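Side-chain contacts in DnaJ homolog subfamily C member 3 (Mus musculus, PDB 3IEG), which binds misfolded proteins through its TPR repeats, acts as an HSC70 co-chaperone and restrains the eIF-2-alpha kinase GCN2 in the unfolded protein response: residues K5-G10 / N36-Y41; A20-Q25 / A44-A49; A315-E320 / E347-L352. One frame throughout, in Å; residues are numbered along the deposited sequence.

Interaction 1 of 3, residues K5-G10 / N36-Y41; sequences KHLELG and NYIAYY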
loop_
_atom_site.group_PDB
_atom_site.type_symbol
_atom_site.label_atom_id
_atom_site.label_comp_id
_atom_site.label_asym_id
_atom_site.label_seq_id
_atom_site.Cartn_x
_atom_site.Cartn_y
_atom_site.Cartn_z
ATOM N N LYS A 5 -39.878 -23.045 13.387
ATOM C CA LYS A 5 -39.030 -23.808 14.283
ATOM C C LYS A 5 -37.565 -23.421 14.081
ATOM O O LYS A 5 -36.807 -23.322 15.047
ATOM C CB LYS A 5 -39.256 -25.310 14.063
ATOM C CG LYS A 5 -39.237 -26.138 15.341
ATOM C CD LYS A 5 -37.821 -26.592 15.718
ATOM C CE LYS A 5 -37.638 -26.683 17.245
ATOM N NZ LYS A 5 -38.710 -27.468 17.949
ATOM N N HIS A 6 -37.179 -23.187 12.828
ATOM C CA HIS A 6 -35.843 -22.695 12.518
ATOM C C HIS A 6 -35.629 -21.293 13.090
ATOM O O HIS A 6 -34.565 -20.992 13.632
ATOM C CB HIS A 6 -35.590 -22.693 11.011
ATOM C CG HIS A 6 -35.281 -24.043 10.443
ATOM N ND1 HIS A 6 -34.225 -24.812 10.879
ATOM C CD2 HIS A 6 -35.873 -24.749 9.449
ATOM C CE1 HIS A 6 -34.187 -25.940 10.192
ATOM N NE2 HIS A 6 -35.177 -25.927 9.317
ATOM N N LEU A 7 -36.650 -20.451 12.982
ATOM C CA LEU A 7 -36.569 -19.088 13.479
ATOM C C LEU A 7 -36.342 -19.058 14.974
ATOM O O LEU A 7 -35.453 -18.361 15.461
ATOM C CB LEU A 7 -37.821 -18.300 13.114
ATOM C CG LEU A 7 -37.882 -17.795 11.674
ATOM C CD1 LEU A 7 -39.280 -17.288 11.344
ATOM C CD2 LEU A 7 -36.825 -16.714 11.422
ATOM N N GLU A 8 -37.140 -19.843 15.688
ATOM C CA GLU A 8 -37.102 -19.916 17.144
ATOM C C GLU A 8 -35.741 -20.402 17.660
ATOM O O GLU A 8 -35.144 -19.776 18.549
ATOM C CB GLU A 8 -38.263 -20.797 17.641
ATOM C CG GLU A 8 -38.336 -21.030 19.158
ATOM C CD GLU A 8 -38.215 -19.749 19.991
ATOM O OE1 GLU A 8 -38.621 -18.648 19.523
ATOM O OE2 GLU A 8 -37.709 -19.861 21.131
ATOM N N LEU A 9 -35.252 -21.501 17.081
ATOM C CA LEU A 9 -33.939 -22.051 17.418
ATOM C C LEU A 9 -32.815 -21.020 17.224
ATOM O O LEU A 9 -31.996 -20.802 18.127
ATOM C CB LEU A 9 -33.663 -23.306 16.582
ATOM C CG LEU A 9 -33.278 -24.630 17.268
ATOM C CD1 LEU A 9 -31.933 -24.572 18.033
ATOM C CD2 LEU A 9 -34.411 -25.133 18.192
ATOM N N GLY A 10 -32.793 -20.388 16.051
ATOM C CA GLY A 10 -31.825 -19.352 15.733
ATOM C C GLY A 10 -31.765 -18.235 16.760
ATOM O O GLY A 10 -30.676 -17.783 17.118
ATOM N N ASN A 36 -40.502 -14.284 3.412
ATOM C CA ASN A 36 -40.653 -13.922 4.808
ATOM C C ASN A 36 -39.633 -12.876 5.242
ATOM O O ASN A 36 -38.441 -13.144 5.283
ATOM C CB ASN A 36 -40.520 -15.186 5.656
ATOM C CG ASN A 36 -40.919 -14.971 7.092
ATOM O OD1 ASN A 36 -41.013 -15.928 7.863
ATOM N ND2 ASN A 36 -41.168 -13.715 7.463
ATOM N N TYR A 37 -40.108 -11.686 5.579
ATOM C CA TYR A 37 -39.208 -10.573 5.843
ATOM C C TYR A 37 -38.344 -10.698 7.102
ATOM O O TYR A 37 -37.184 -10.296 7.068
ATOM C CB TYR A 37 -39.957 -9.246 5.828
ATOM C CG TYR A 37 -40.876 -9.058 7.000
ATOM C CD1 TYR A 37 -42.127 -9.678 7.043
ATOM C CD2 TYR A 37 -40.499 -8.257 8.071
ATOM C CE1 TYR A 37 -42.977 -9.507 8.134
ATOM C CE2 TYR A 37 -41.333 -8.080 9.152
ATOM C CZ TYR A 37 -42.568 -8.706 9.181
ATOM O OH TYR A 37 -43.383 -8.516 10.271
ATOM N N ILE A 38 -38.882 -11.237 8.202
ATOM C CA ILE A 38 -38.059 -11.385 9.418
ATOM C C ILE A 38 -36.928 -12.368 9.243
ATOM O O ILE A 38 -35.859 -12.161 9.799
ATOM C CB ILE A 38 -38.827 -11.735 10.722
ATOM C CG1 ILE A 38 -40.221 -12.264 10.411
ATOM C CG2 ILE A 38 -38.866 -10.531 11.669
ATOM C CD1 ILE A 38 -40.304 -13.758 10.480
ATOM N N ALA A 39 -37.161 -13.431 8.479
ATOM C CA ALA A 39 -36.118 -14.417 8.240
ATOM C C ALA A 39 -34.870 -13.712 7.722
ATOM O O ALA A 39 -33.788 -13.918 8.255
ATOM C CB ALA A 39 -36.587 -15.486 7.278
ATOM N N TYR A 40 -35.033 -12.847 6.717
ATOM C CA TYR A 40 -33.917 -12.074 6.187
ATOM C C TYR A 40 -33.367 -11.114 7.229
ATOM O O TYR A 40 -32.159 -10.858 7.266
ATOM C CB TYR A 40 -34.317 -11.292 4.935
ATOM C CG TYR A 40 -34.548 -12.137 3.708
ATOM C CD1 TYR A 40 -33.474 -12.624 2.955
ATOM C CD2 TYR A 40 -35.841 -12.436 3.285
ATOM C CE1 TYR A 40 -33.693 -13.405 1.815
ATOM C CE2 TYR A 40 -36.068 -13.211 2.163
ATOM C CZ TYR A 40 -34.997 -13.691 1.427
ATOM O OH TYR A 40 -35.239 -14.457 0.308
ATOM N N TYR A 41 -34.242 -10.574 8.069
ATOM C CA TYR A 41 -33.779 -9.674 9.116
ATOM C C TYR A 41 -32.936 -10.438 10.142
ATOM O O TYR A 41 -31.837 -10.017 10.477
ATOM C CB TYR A 41 -34.939 -8.923 9.782
ATOM C CG TYR A 41 -34.502 -7.992 10.887
ATOM C CD1 TYR A 41 -33.745 -6.844 10.605
ATOM C CD2 TYR A 41 -34.832 -8.257 12.221
ATOM C CE1 TYR A 41 -33.327 -5.990 11.619
ATOM C CE2 TYR A 41 -34.427 -7.405 13.243
ATOM C CZ TYR A 41 -33.678 -6.272 12.939
ATOM O OH TYR A 41 -33.270 -5.426 13.957
#
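L7 reaches from helix 2-15 to the start of helix 37-50, and its two methyl groups make all of the contact. The first kind of interaction is apolar. L7 CD1 meets I38 CD1 at 3.8 Å, methyl against methyl, with the two side chains crossing at about a right angle. L7 CD2 takes the backbone side of the same helix turn, lying 4.0 Å from A39 CA and 4.3 Å from A39 CB. CG of L7 stands opposite the carbonyl carbon (chi1 -78°), and the CA-CB bond is directed at the other segment, which together carry the branch across. The small A39 lets CD2 settle close to the helix backbone; the L7 and A39 CA atoms are 7.0 Å apart. The second kind is a plain van der Waals touch on a polar atom: N36 OD1 sits 4.1 Å from L7 CD1, approaching from the opposite direction. N36 is the N-cap residue of helix 37-50, so L7 packs against the very first turn. The buried surface is modest, 111 Å². In the fold, this joins the first helix of TPR 1 to the helix that opens TPR 2, while helix 19-32 closes one flank, with its V30 on A39 and Y40. Y40 and Y41 continue the packing to V63 of helix 53-66.

Interaction 2 of 3, residues A20-Q25 / A44-A49; sequences ADALSQ and ATVFLA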
loop_
_atom_site.group_PDB
_atom_site.type_symbol
_atom_site.label_atom_id
_atom_site.label_comp_id
_atom_site.label_asym_id
_atom_site.label_seq_id
_atom_site.Cartn_x
_atom_site.Cartn_y
_atom_site.Cartn_z
ATOM N N ALA A 20 -22.598 -18.930 14.223
ATOM C CA ALA A 20 -22.599 -19.749 13.019
ATOM C C ALA A 20 -23.810 -20.665 13.019
ATOM O O ALA A 20 -24.507 -20.782 12.013
ATOM C CB ALA A 20 -21.325 -20.536 12.906
ATOM N N ASP A 21 -24.090 -21.280 14.161
ATOM C CA ASP A 21 -25.268 -22.119 14.271
ATOM C C ASP A 21 -26.563 -21.333 14.089
ATOM O O ASP A 21 -27.483 -21.816 13.443
ATOM C CB ASP A 21 -25.262 -22.871 15.598
ATOM C CG ASP A 21 -24.073 -23.798 15.729
ATOM O OD1 ASP A 21 -23.461 -24.166 14.693
ATOM O OD2 ASP A 21 -23.743 -24.155 16.879
ATOM N N ALA A 22 -26.627 -20.126 14.652
ATOM C CA ALA A 22 -27.766 -19.226 14.422
ATOM C C ALA A 22 -27.903 -18.930 12.938
ATOM O O ALA A 22 -28.991 -19.065 12.376
ATOM C CB ALA A 22 -27.629 -17.948 15.214
ATOM N N LEU A 23 -26.785 -18.579 12.301
ATOM C CA LEU A 23 -26.775 -18.317 10.869
ATOM C C LEU A 23 -27.381 -19.465 10.079
ATOM O O LEU A 23 -28.177 -19.238 9.167
ATOM C CB LEU A 23 -25.360 -18.036 10.362
ATOM C CG LEU A 23 -25.200 -17.641 8.889
ATOM C CD1 LEU A 23 -25.975 -16.367 8.618
ATOM C CD2 LEU A 23 -23.744 -17.451 8.517
ATOM N N SER A 24 -27.010 -20.688 10.446
ATOM C CA SER A 24 -27.452 -21.892 9.754
ATOM C C SER A 24 -28.981 -22.022 9.790
ATOM O O SER A 24 -29.614 -22.313 8.768
ATOM C CB SER A 24 -26.789 -23.119 10.380
ATOM O OG SER A 24 -26.377 -24.058 9.400
ATOM N N GLN A 25 -29.558 -21.772 10.964
ATOM C CA GLN A 25 -31.003 -21.821 11.164
ATOM C C GLN A 25 -31.746 -20.761 10.349
ATOM O O GLN A 25 -32.792 -21.037 9.746
ATOM C CB GLN A 25 -31.335 -21.624 12.642
ATOM C CG GLN A 25 -30.920 -22.776 13.557
ATOM C CD GLN A 25 -31.564 -24.098 13.176
ATOM O OE1 GLN A 25 -30.884 -25.116 13.051
ATOM N NE2 GLN A 25 -32.870 -24.085 12.982
ATOM N N ALA A 44 -29.667 -11.121 8.919
ATOM C CA ALA A 44 -28.833 -9.929 8.856
ATOM C C ALA A 44 -28.267 -9.516 10.215
ATOM O O ALA A 44 -27.134 -9.027 10.288
ATOM C CB ALA A 44 -29.573 -8.770 8.206
ATOM N N THR A 45 -29.043 -9.693 11.285
ATOM C CA THR A 45 -28.533 -9.355 12.624
ATOM C C THR A 45 -27.398 -10.303 13.015
ATOM O O THR A 45 -26.475 -9.889 13.706
ATOM C CB THR A 45 -29.626 -9.282 13.729
ATOM O OG1 THR A 45 -30.259 -10.555 13.879
ATOM C CG2 THR A 45 -30.685 -8.260 13.380
ATOM N N VAL A 46 -27.446 -11.553 12.547
ATOM C CA VAL A 46 -26.321 -12.497 12.747
ATOM C C VAL A 46 -25.043 -12.062 12.015
ATOM O O VAL A 46 -24.002 -11.914 12.653
ATOM C CB VAL A 46 -26.692 -13.995 12.463
ATOM C CG1 VAL A 46 -25.463 -14.852 12.396
ATOM C CG2 VAL A 46 -27.593 -14.530 13.551
ATOM N N PHE A 47 -25.117 -11.840 10.703
ATOM C CA PHE A 47 -24.000 -11.215 9.972
ATOM C C PHE A 47 -23.500 -9.938 10.676
ATOM O O PHE A 47 -22.291 -9.696 10.761
ATOM C CB PHE A 47 -24.368 -10.894 8.514
ATOM C CG PHE A 47 -24.482 -12.108 7.608
ATOM C CD1 PHE A 47 -25.589 -12.265 6.778
ATOM C CD2 PHE A 47 -23.484 -13.091 7.572
ATOM C CE1 PHE A 47 -25.707 -13.376 5.923
ATOM C CE2 PHE A 47 -23.602 -14.211 6.727
ATOM C CZ PHE A 47 -24.721 -14.347 5.894
ATOM N N LEU A 48 -24.421 -9.124 11.190
ATOM C CA LEU A 48 -24.018 -7.901 11.877
ATOM C C LEU A 48 -23.199 -8.219 13.127
ATOM O O LEU A 48 -22.164 -7.593 13.365
ATOM C CB LEU A 48 -25.230 -7.024 12.201
ATOM C CG LEU A 48 -25.453 -5.740 11.381
ATOM C CD1 LEU A 48 -24.547 -5.613 10.138
ATOM C CD2 LEU A 48 -26.922 -5.538 11.004
ATOM N N ALA A 49 -23.655 -9.209 13.898
ATOM C CA ALA A 49 -22.962 -9.637 15.115
ATOM C C ALA A 49 -21.566 -10.212 14.831
ATOM O O ALA A 49 -20.633 -9.973 15.581
ATOM C CB ALA A 49 -23.809 -10.618 15.888
#
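V46 lies against two consecutive residues of helix 19-32, one methyl for each. Its CG2 meets A22 CB at 3.8 Å, and its CG1 meets L23 CB, also at 3.8 Å. With CG1 anti to the backbone N (chi1 168°), the fork of the valine spreads across the neighbouring helix, and this is where the backbones come nearest: the CA atoms of L23 and V46 are 6.1 Å apart. The segments run almost antiparallel, their directions 158° apart and their axes approaching to 9.4 Å.

The second half of the tight region is a CH-pi contact. L23 CD1 stands over one face of the F47 ring, 3.9 Å from the centroid of that ring and 23° off its normal, displaced toward the rim. The nearest ring atom is F47 CZ, 3.6 Å from L23 CD1. The other methyl, L23 CD2, reaches F47 CE2 at 3.7 Å, so the whole isopropyl end is engaged at one side of the ring. Leucine and phenylalanine side chains cross at about a right angle.

Away from this strip the segments part quickly. A20 turns its CB away from segment 44-49, though it touches M50, the last residue of helix 37-50, while A20, D21, S24 and A49 are exposed to solvent. T45 OG1 is instead bound to R42 O of its own helix. Further packing extends the tight side: V46 also touches L14 of helix 2-15, and F47 touches A55 and D59 of helix 53-66.

The closest approaches across the interface all join carbon to carbon, and no polar pair links the two segments. The hold between TPR 1 and TPR 2 here therefore rests on dispersion and burial of apolar surface, with the ring face adding the one directional element.

Interaction 3 of 3, residues A315-E320 / E347-L352; sequences AYLIEE and EKAQRL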
loop_
_atom_site.group_PDB
_atom_site.type_symbol
_atom_site.label_atom_id
_atom_site.label_comp_id
_atom_site.label_asym_id
_atom_site.label_seq_id
_atom_site.Cartn_x
_atom_site.Cartn_y
_atom_site.Cartn_z
ATOM N N ALA A 315 39.935 0.891 -3.473
ATOM C CA ALA A 315 40.652 1.301 -4.678
ATOM C C ALA A 315 41.849 2.207 -4.374
ATOM O O ALA A 315 42.859 2.144 -5.073
ATOM C CB ALA A 315 39.719 1.966 -5.654
ATOM N N TYR A 316 41.734 3.042 -3.340
ATOM C CA TYR A 316 42.835 3.920 -2.918
ATOM C C TYR A 316 44.062 3.148 -2.443
ATOM O O TYR A 316 45.192 3.577 -2.667
ATOM C CB TYR A 316 42.391 4.885 -1.822
ATOM C CG TYR A 316 41.679 6.110 -2.331
ATOM C CD1 TYR A 316 40.611 6.664 -1.621
ATOM C CD2 TYR A 316 42.063 6.722 -3.528
ATOM C CE1 TYR A 316 39.953 7.788 -2.081
ATOM C CE2 TYR A 316 41.399 7.853 -4.001
ATOM C CZ TYR A 316 40.350 8.374 -3.268
ATOM O OH TYR A 316 39.692 9.488 -3.726
ATOM N N LEU A 317 43.813 2.016 -1.787
ATOM C CA LEU A 317 44.859 1.147 -1.258
ATOM C C LEU A 317 45.720 0.491 -2.346
ATOM O O LEU A 317 46.933 0.343 -2.171
ATOM C CB LEU A 317 44.250 0.063 -0.356
ATOM C CG LEU A 317 43.607 0.474 0.971
ATOM C CD1 LEU A 317 42.899 -0.719 1.605
ATOM C CD2 LEU A 317 44.643 1.050 1.925
ATOM N N ILE A 318 45.099 0.075 -3.449
ATOM C CA ILE A 318 45.872 -0.427 -4.582
ATOM C C ILE A 318 46.788 0.701 -5.045
ATOM O O ILE A 318 47.984 0.504 -5.236
ATOM C CB ILE A 318 44.973 -0.973 -5.724
ATOM C CG1 ILE A 318 44.036 -2.059 -5.171
ATOM C CG2 ILE A 318 45.829 -1.525 -6.880
ATOM C CD1 ILE A 318 42.899 -2.481 -6.105
ATOM N N GLU A 319 46.227 1.899 -5.150
ATOM C CA GLU A 319 46.981 3.097 -5.509
ATOM C C GLU A 319 47.924 3.596 -4.413
ATOM O O GLU A 319 48.537 4.657 -4.557
ATOM C CB GLU A 319 46.020 4.220 -5.880
ATOM C CG GLU A 319 45.191 3.956 -7.100
ATOM C CD GLU A 319 46.022 3.892 -8.353
ATOM O OE1 GLU A 319 46.543 2.797 -8.663
ATOM O OE2 GLU A 319 46.142 4.937 -9.030
ATOM N N GLU A 320 48.031 2.847 -3.319
ATOM C CA GLU A 320 48.922 3.196 -2.204
ATOM C C GLU A 320 48.649 4.574 -1.599
ATOM O O GLU A 320 49.481 5.128 -0.886
ATOM C CB GLU A 320 50.406 3.021 -2.588
ATOM C CG GLU A 320 50.908 1.580 -2.395
ATOM C CD GLU A 320 52.152 1.227 -3.211
ATOM O OE1 GLU A 320 52.777 2.128 -3.819
ATOM O OE2 GLU A 320 52.505 0.025 -3.239
ATOM N N GLU A 347 41.248 -0.668 9.864
ATOM C CA GLU A 347 42.396 -1.193 10.587
ATOM C C GLU A 347 43.400 -1.862 9.645
ATOM O O GLU A 347 44.600 -1.886 9.931
ATOM C CB GLU A 347 41.948 -2.122 11.724
ATOM C CG GLU A 347 41.240 -1.363 12.864
ATOM C CD GLU A 347 40.562 -2.261 13.900
ATOM O OE1 GLU A 347 40.892 -3.465 13.992
ATOM O OE2 GLU A 347 39.694 -1.747 14.638
ATOM N N LYS A 348 42.915 -2.379 8.517
ATOM C CA LYS A 348 43.801 -2.917 7.487
ATOM C C LYS A 348 44.570 -1.793 6.790
ATOM O O LYS A 348 45.790 -1.861 6.654
ATOM C CB LYS A 348 43.032 -3.746 6.459
ATOM C CG LYS A 348 43.942 -4.579 5.587
ATOM C CD LYS A 348 43.283 -4.992 4.303
ATOM C CE LYS A 348 44.324 -5.589 3.369
ATOM N NZ LYS A 348 43.727 -6.261 2.176
ATOM N N ALA A 349 43.841 -0.765 6.361
ATOM C CA ALA A 349 44.425 0.408 5.716
ATOM C C ALA A 349 45.522 1.026 6.577
ATOM O O ALA A 349 46.525 1.511 6.061
ATOM C CB ALA A 349 43.343 1.438 5.411
ATOM N N GLN A 350 45.312 0.986 7.892
ATOM C CA GLN A 350 46.253 1.502 8.867
ATOM C C GLN A 350 47.507 0.640 8.980
ATOM O O GLN A 350 48.599 1.171 9.159
ATOM C CB GLN A 350 45.577 1.637 10.226
ATOM C CG GLN A 350 44.655 2.842 10.342
ATOM C CD GLN A 350 43.731 2.764 11.555
ATOM O OE1 GLN A 350 43.719 1.766 12.287
ATOM N NE2 GLN A 350 42.949 3.818 11.772
ATOM N N ARG A 351 47.350 -0.681 8.878
ATOM C CA ARG A 351 48.495 -1.606 8.885
ATOM C C ARG A 351 49.356 -1.439 7.635
ATOM O O ARG A 351 50.585 -1.403 7.719
ATOM C CB ARG A 351 48.040 -3.065 9.030
ATOM C CG ARG A 351 47.938 -3.551 10.474
ATOM C CD ARG A 351 47.452 -5.015 10.578
ATOM N NE ARG A 351 45.988 -5.129 10.593
ATOM C CZ ARG A 351 45.239 -5.573 9.579
ATOM N NH1 ARG A 351 45.796 -5.971 8.436
ATOM N NH2 ARG A 351 43.917 -5.624 9.712
ATOM N N LEU A 352 48.698 -1.326 6.482
ATOM C CA LEU A 352 49.388 -1.104 5.220
ATOM C C LEU A 352 50.157 0.213 5.225
ATOM O O LEU A 352 51.308 0.258 4.788
ATOM C CB LEU A 352 48.410 -1.155 4.048
ATOM C CG LEU A 352 47.876 -2.524 3.630
ATOM C CD1 LEU A 352 46.605 -2.336 2.823
ATOM C CD2 LEU A 352 48.903 -3.310 2.841
#
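L317 crosses to helix 340-357, where it meets A349 and L352. Its CA-CB bond heads for that helix, yet CB itself still stops 6.0 Å short of A349 CB. CG comes closer, 4.6 Å from A349 CB, set there by a chi1 of -67°, which places it opposite the carbonyl carbon. At the branch the two methyls fare differently. CD1 keeps a looser distance, 4.4 Å from A349 CB. CD2 makes the real contact: it is 3.7 Å from A349 CB and 3.9 Å from A349 CA, almost against the backbone of the receiving helix. The same methyl also faces L352 CD1 at 4.0 Å, one turn further along, so that CD2 fits into the step between an alanine and a leucine. Because A349 ends at CB, the leucine tip can come this near; the CA atoms of L317 and A349 are 7.0 Å apart.

All of these meetings are apolar, and together they bury 133 Å². Just beyond, the chain leaves helix 306-318 through a Schellman motif in which E320 takes a positive phi (57°). This turn leads into helix 322-333, whose Y322 touches L352, so the second leucine packs against both helices of TPR 9. On the other flank, A315 and Y316 rest on I292 of helix 288-301. Helix 340-357, by similarity a flexible linker but helical in this crystal, thus lies against the end of the repeat array, consistent with a capping helix.

In the fold
Interactions 1 and 2 are neighbours, their centres about 10 Å apart. Helix 37-50 serves both, receiving helix 2-15 near its start and helix 19-32 further on, and their segments alternate along the chain. They also touch directly, G10 O lying 3.6 Å from A22 CB. Together they fasten the first two TPR repeats, which contain the hydrophobic groove that binds misfolded proteins. Interaction 3 follows much later in sequence, on the opposite side of the chain's centre; its centre is about 84 Å from that of interaction 1 and 74 Å from that of interaction 2. This all-helical TPR fragment is thus joined by similar leucine-centred packing near both ends.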